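Long-range contact in capsule biosynthesis protein capD (Bacillus anthracis, PDB 3G9K), which cleaves the poly-gamma-D-glutamate capsule and transfers its fragments to the amino group of meso-diaminopimelic acid in peptidoglycan: residues D68-R81 against A144-R157. Residues are numbered along the deposited sequence; the frame is centred on the assembly and turned at random.
Sequences DGETIGIGSPGGNR and AFFGGVQALIKDER. With GLU (glutamic acid), chain E; GLU (glutamic acid), chain F.
T71, G73 and G75 face K154, L152 and Q150 in hydrogen-bonded pairs, joining strands 70-75 and 150-155 in an antiparallel sheet of this Ntn-fold transpeptidase. Strands 63-67 and 160-164 flank the two within this chain. I72, I74, A151 and I153 share the face covered by helices 82-94 and 100-105. There I72 and I153 lie side by side, CG1 to CG1 4.2 Å. I74 CG1 rests against the small CB of A151 and, anti to the backbone N (chi1 -169°), also meets V149 CG1 at 3.8 Å. On the other face G73 and G75 add no bump, while L152 and K154 pack on the other CapD chain.

At the turn end, E156 N bonds to G69 O from above the carbonyl plane. T71 OG1 donates to E156 OE2 at 2.7 Å, on the anti side of the carboxylate. The R157 guanidinium lays a face over G69 N, fitting against a residue with no side chain.

Past the strands, S76 OG takes the N-H of G148 and donates to P77 O. The P77 ring fits against G148, with CD 3.1 Å from G148 O. P77 also touches T1, the nucleophile, and R169.

The poly-gamma-D-glutamate site lies at the far end. The R81 guanidinium is sandwiched between the F145 ring, stacked at 10°, and G78 O over its other face. NH2 also reaches O of the chain E glutamate at 3.3 Å. Two R81 nitrogens hold one backbone oxygen side-on: NE is 2.7 Å and NH2 3.0 Å from F145 O.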
loop_
_atom_site.group_PDB
_atom_site.type_symbol
_atom_site.label_atom_id
_atom_site.label_comp_id
_atom_site.label_asym_id
_atom_site.label_seq_id
_atom_site.Cartn_x
_atom_site.Cartn_y
_atom_site.Cartn_z
ATOM N N ASP B 68 14.773 -20.787 -1.164
ATOM C CA ASP B 68 14.666 -21.984 -0.362
ATOM C C ASP B 68 14.804 -21.562 1.100
ATOM O O ASP B 68 15.735 -20.854 1.472
ATOM C CB ASP B 68 15.755 -23.012 -0.725
ATOM C CG ASP B 68 15.612 -23.568 -2.147
ATOM O OD1 ASP B 68 14.633 -23.228 -2.866
ATOM O OD2 ASP B 68 16.506 -24.359 -2.566
ATOM N N GLY B 69 13.876 -21.971 1.943
ATOM C CA GLY B 69 14.017 -21.655 3.347
ATOM C C GLY B 69 13.399 -20.333 3.820
ATOM O O GLY B 69 13.256 -20.142 5.020
ATOM N N GLU B 70 13.018 -19.427 2.918
ATOM C CA GLU B 70 12.443 -18.150 3.373
ATOM C C GLU B 70 11.474 -17.492 2.389
ATOM O O GLU B 70 11.747 -17.418 1.191
ATOM C CB GLU B 70 13.547 -17.145 3.728
ATOM C CG GLU B 70 12.999 -15.925 4.475
ATOM C CD GLU B 70 14.065 -14.930 4.905
ATOM O OE1 GLU B 70 14.555 -14.166 4.062
ATOM O OE2 GLU B 70 14.404 -14.903 6.091
ATOM N N THR B 71 10.363 -16.983 2.919
ATOM C CA THR B 71 9.406 -16.206 2.110
ATOM C C THR B 71 9.149 -14.894 2.790
ATOM O O THR B 71 8.959 -14.869 3.973
ATOM C CB THR B 71 8.117 -17.007 1.885
ATOM O OG1 THR B 71 8.453 -18.145 1.058
ATOM C CG2 THR B 71 7.009 -16.158 1.207
ATOM N N ILE B 72 9.221 -13.803 2.033
ATOM C CA ILE B 72 8.966 -12.466 2.546
ATOM C C ILE B 72 7.885 -11.778 1.718
ATOM O O ILE B 72 7.954 -11.760 0.507
ATOM C CB ILE B 72 10.204 -11.543 2.515
ATOM C CG1 ILE B 72 11.368 -12.129 3.294
ATOM C CG2 ILE B 72 9.879 -10.163 3.088
ATOM C CD1 ILE B 72 12.672 -11.357 2.994
ATOM N N GLY B 73 6.881 -11.220 2.402
ATOM C CA GLY B 73 5.883 -10.319 1.765
ATOM C C GLY B 73 6.074 -8.938 2.376
ATOM O O GLY B 73 6.212 -8.816 3.583
ATOM N N ILE B 74 6.108 -7.898 1.558
ATOM C CA ILE B 74 6.504 -6.581 2.041
ATOM C C ILE B 74 5.904 -5.514 1.132
ATOM O O ILE B 74 5.687 -5.727 -0.080
ATOM C CB ILE B 74 8.077 -6.440 2.186
ATOM C CG1 ILE B 74 8.526 -5.193 2.916
ATOM C CG2 ILE B 74 8.797 -6.500 0.747
ATOM C CD1 ILE B 74 9.951 -5.236 3.425
ATOM N N GLY B 75 5.680 -4.343 1.722
ATOM C CA GLY B 75 5.258 -3.173 0.973
ATOM C C GLY B 75 5.136 -1.986 1.881
ATOM O O GLY B 75 5.309 -2.112 3.100
ATOM N N SER B 76 4.782 -0.844 1.285
ATOM C CA SER B 76 4.679 0.428 2.020
ATOM C C SER B 76 3.851 1.458 1.290
ATOM O O SER B 76 3.932 1.537 0.086
ATOM C CB SER B 76 6.063 1.043 2.222
ATOM O OG SER B 76 6.014 2.130 3.167
ATOM N N PRO B 77 3.140 2.318 2.035
ATOM C CA PRO B 77 2.691 3.569 1.496
ATOM C C PRO B 77 3.851 4.592 1.401
ATOM O O PRO B 77 5.009 4.261 1.697
ATOM C CB PRO B 77 1.636 3.994 2.507
ATOM C CG PRO B 77 2.166 3.463 3.786
ATOM C CD PRO B 77 2.727 2.161 3.437
ATOM N N GLY B 78 3.557 5.804 0.937
ATOM C CA GLY B 78 4.591 6.843 0.793
ATOM C C GLY B 78 4.800 7.434 -0.599
ATOM O O GLY B 78 5.810 8.058 -0.838
ATOM N N GLY B 79 3.836 7.261 -1.505
ATOM C CA GLY B 79 3.831 7.995 -2.778
ATOM C C GLY B 79 5.091 7.804 -3.580
ATOM O O GLY B 79 5.610 6.698 -3.664
ATOM N N ASN B 80 5.659 8.896 -4.105
ATOM C CA ASN B 80 6.867 8.767 -4.925
ATOM C C ASN B 80 8.142 8.395 -4.162
ATOM O O ASN B 80 9.206 8.281 -4.787
ATOM C CB ASN B 80 7.095 10.025 -5.815
ATOM C CG ASN B 80 7.341 11.307 -5.009
ATOM O OD1 ASN B 80 7.761 11.270 -3.851
ATOM N ND2 ASN B 80 7.115 12.453 -5.649
ATOM N N ARG B 81 8.038 8.182 -2.845
ATOM C CA ARG B 81 9.173 7.793 -1.996
ATOM C C ARG B 81 9.262 6.279 -1.780
ATOM O O ARG B 81 10.280 5.770 -1.309
ATOM C CB ARG B 81 9.093 8.524 -0.646
ATOM C CG ARG B 81 9.255 10.013 -0.837
ATOM C CD ARG B 81 8.924 10.871 0.305
ATOM N NE ARG B 81 7.685 10.526 0.982
ATOM C CZ ARG B 81 6.467 10.950 0.663
ATOM N NH1 ARG B 81 6.253 11.690 -0.404
ATOM N NH2 ARG B 81 5.439 10.576 1.401
ATOM N N ALA B 144 4.463 9.960 8.893
ATOM C CA ALA B 144 3.819 9.359 7.714
ATOM C C ALA B 144 4.549 9.643 6.378
ATOM O O ALA B 144 4.438 8.859 5.419
ATOM C CB ALA B 144 2.339 9.782 7.635
ATOM N N PHE B 145 5.336 10.724 6.326
ATOM C CA PHE B 145 6.095 11.073 5.128
ATOM C C PHE B 145 7.050 9.961 4.715
ATOM O O PHE B 145 7.301 9.755 3.540
ATOM C CB PHE B 145 6.902 12.358 5.385
ATOM C CG PHE B 145 7.663 12.837 4.199
ATOM C CD1 PHE B 145 7.044 13.616 3.234
ATOM C CD2 PHE B 145 8.997 12.474 4.009
ATOM C CE1 PHE B 145 7.723 14.035 2.145
ATOM C CE2 PHE B 145 9.688 12.889 2.897
ATOM C CZ PHE B 145 9.053 13.680 1.961
ATOM N N PHE B 146 7.627 9.278 5.689
ATOM C CA PHE B 146 8.636 8.265 5.400
ATOM C C PHE B 146 8.043 6.863 5.313
ATOM O O PHE B 146 8.774 5.876 5.325
ATOM C CB PHE B 146 9.766 8.362 6.419
ATOM C CG PHE B 146 10.601 9.607 6.241
ATOM C CD1 PHE B 146 11.574 9.658 5.273
ATOM C CD2 PHE B 146 10.372 10.723 7.000
ATOM C CE1 PHE B 146 12.323 10.803 5.090
ATOM C CE2 PHE B 146 11.142 11.877 6.826
ATOM C CZ PHE B 146 12.095 11.907 5.866
ATOM N N GLY B 147 6.716 6.791 5.247
ATOM C CA GLY B 147 6.031 5.541 4.854
ATOM C C GLY B 147 5.428 4.755 5.992
ATOM O O GLY B 147 5.105 5.304 7.015
ATOM N N GLY B 148 5.312 3.446 5.796
ATOM C CA GLY B 148 4.595 2.553 6.724
ATOM C C GLY B 148 4.774 1.120 6.292
ATOM O O GLY B 148 3.802 0.481 5.793
ATOM N N VAL B 149 5.990 0.625 6.463
ATOM C CA VAL B 149 6.397 -0.685 5.917
ATOM C C VAL B 149 5.737 -1.786 6.758
ATOM O O VAL B 149 5.828 -1.784 7.990
ATOM C CB VAL B 149 7.931 -0.863 5.903
ATOM C CG1 VAL B 149 8.328 -2.291 5.409
ATOM C CG2 VAL B 149 8.636 0.256 5.056
ATOM N N GLN B 150 5.068 -2.713 6.083
ATOM C CA GLN B 150 4.437 -3.870 6.698
ATOM C C GLN B 150 4.963 -5.104 5.994
ATOM O O GLN B 150 5.041 -5.114 4.779
ATOM C CB GLN B 150 2.927 -3.820 6.503
ATOM C CG GLN B 150 2.341 -2.621 7.058
ATOM C CD GLN B 150 2.240 -2.628 8.578
ATOM O OE1 GLN B 150 2.108 -3.683 9.262
ATOM N NE2 GLN B 150 2.276 -1.454 9.113
ATOM N N ALA B 151 5.271 -6.141 6.761
ATOM C CA ALA B 151 5.891 -7.344 6.205
ATOM C C ALA B 151 5.521 -8.601 7.034
ATOM O O ALA B 151 5.177 -8.504 8.233
ATOM C CB ALA B 151 7.393 -7.171 6.209
ATOM N N LEU B 152 5.530 -9.747 6.370
ATOM C CA LEU B 152 5.594 -11.061 7.050
ATOM C C LEU B 152 6.755 -11.828 6.461
ATOM O O LEU B 152 7.101 -11.645 5.303
ATOM C CB LEU B 152 4.276 -11.852 6.915
ATOM C CG LEU B 152 3.030 -11.284 7.572
ATOM C CD1 LEU B 152 1.816 -12.134 7.083
ATOM C CD2 LEU B 152 3.076 -11.250 9.113
ATOM N N ILE B 153 7.365 -12.663 7.285
ATOM C CA ILE B 153 8.422 -13.542 6.859
ATOM C C ILE B 153 8.061 -14.942 7.304
ATOM O O ILE B 153 7.843 -15.151 8.479
ATOM C CB ILE B 153 9.749 -13.186 7.541
ATOM C CG1 ILE B 153 10.151 -11.733 7.263
ATOM C CG2 ILE B 153 10.877 -14.162 7.106
ATOM C CD1 ILE B 153 11.429 -11.305 8.024
ATOM N N LYS B 154 8.055 -15.899 6.369
ATOM C CA LYS B 154 7.908 -17.305 6.719
ATOM C C LYS B 154 9.261 -18.006 6.640
ATOM O O LYS B 154 9.916 -17.947 5.614
ATOM C CB LYS B 154 6.923 -18.016 5.800
ATOM C CG LYS B 154 6.778 -19.503 6.122
ATOM C CD LYS B 154 5.475 -20.084 5.641
ATOM C CE LYS B 154 5.339 -21.528 6.131
ATOM N NZ LYS B 154 4.318 -22.256 5.344
ATOM N N ASP B 155 9.668 -18.631 7.728
ATOM C CA ASP B 155 10.784 -19.559 7.734
ATOM C C ASP B 155 10.273 -20.855 7.187
ATOM O O ASP B 155 9.498 -21.498 7.804
ATOM C CB ASP B 155 11.292 -19.790 9.151
ATOM C CG ASP B 155 12.521 -20.697 9.209
ATOM O OD1 ASP B 155 12.638 -21.614 8.417
ATOM O OD2 ASP B 155 13.350 -20.474 10.070
ATOM N N GLU B 156 10.710 -21.213 6.004
ATOM C CA GLU B 156 10.097 -22.306 5.333
ATOM C C GLU B 156 10.685 -23.629 5.823
ATOM O O GLU B 156 10.100 -24.657 5.631
ATOM C CB GLU B 156 10.201 -22.215 3.807
ATOM C CG GLU B 156 9.557 -21.039 3.137
ATOM C CD GLU B 156 8.115 -21.237 2.785
ATOM O OE1 GLU B 156 7.575 -22.298 3.020
ATOM O OE2 GLU B 156 7.494 -20.290 2.316
ATOM N N ARG B 157 11.835 -23.600 6.444
ATOM C CA ARG B 157 12.365 -24.850 6.930
ATOM C C ARG B 157 11.521 -25.321 8.057
ATOM O O ARG B 157 10.967 -26.387 7.988
ATOM C CB ARG B 157 13.787 -24.697 7.423
ATOM C CG ARG B 157 14.675 -23.995 6.472
ATOM C CD ARG B 157 15.442 -24.931 5.594
ATOM N NE ARG B 157 16.154 -24.200 4.563
ATOM C CZ ARG B 157 16.480 -24.729 3.401
ATOM N NH1 ARG B 157 17.120 -24.024 2.505
ATOM N NH2 ARG B 157 16.178 -25.978 3.153
HETATM N N GLU E . 2.649 13.908 -1.699
HETATM C CA GLU E . 1.813 12.758 -2.168
HETATM C C GLU E . 1.993 11.484 -1.329
HETATM O O GLU E . 2.914 11.374 -0.506
HETATM C CB GLU E . 2.075 12.444 -3.643
HETATM C CG GLU E . 3.351 11.675 -3.928
HETATM C CD GLU E . 3.328 11.086 -5.321
HETATM O OE1 GLU E . 2.407 10.279 -5.604
HETATM O OE2 GLU E . 4.218 11.442 -6.134
HETATM N N GLU F . 1.122 10.512 -1.600
HETATM C CA GLU F . 0.925 9.362 -0.727
HETATM C C GLU F . 0.410 8.125 -1.491
HETATM O O GLU F . -0.598 8.237 -2.187
HETATM C CB GLU F . -0.059 9.776 0.369
HETATM C CG GLU F . -0.757 8.633 1.082
HETATM C CD GLU F . 0.150 7.824 1.971
HETATM O OE1 GLU F . 1.384 7.856 1.782
HETATM O OE2 GLU F . -0.415 7.136 2.841
HETATM O OXT GLU F . 0.949 6.994 -1.441
#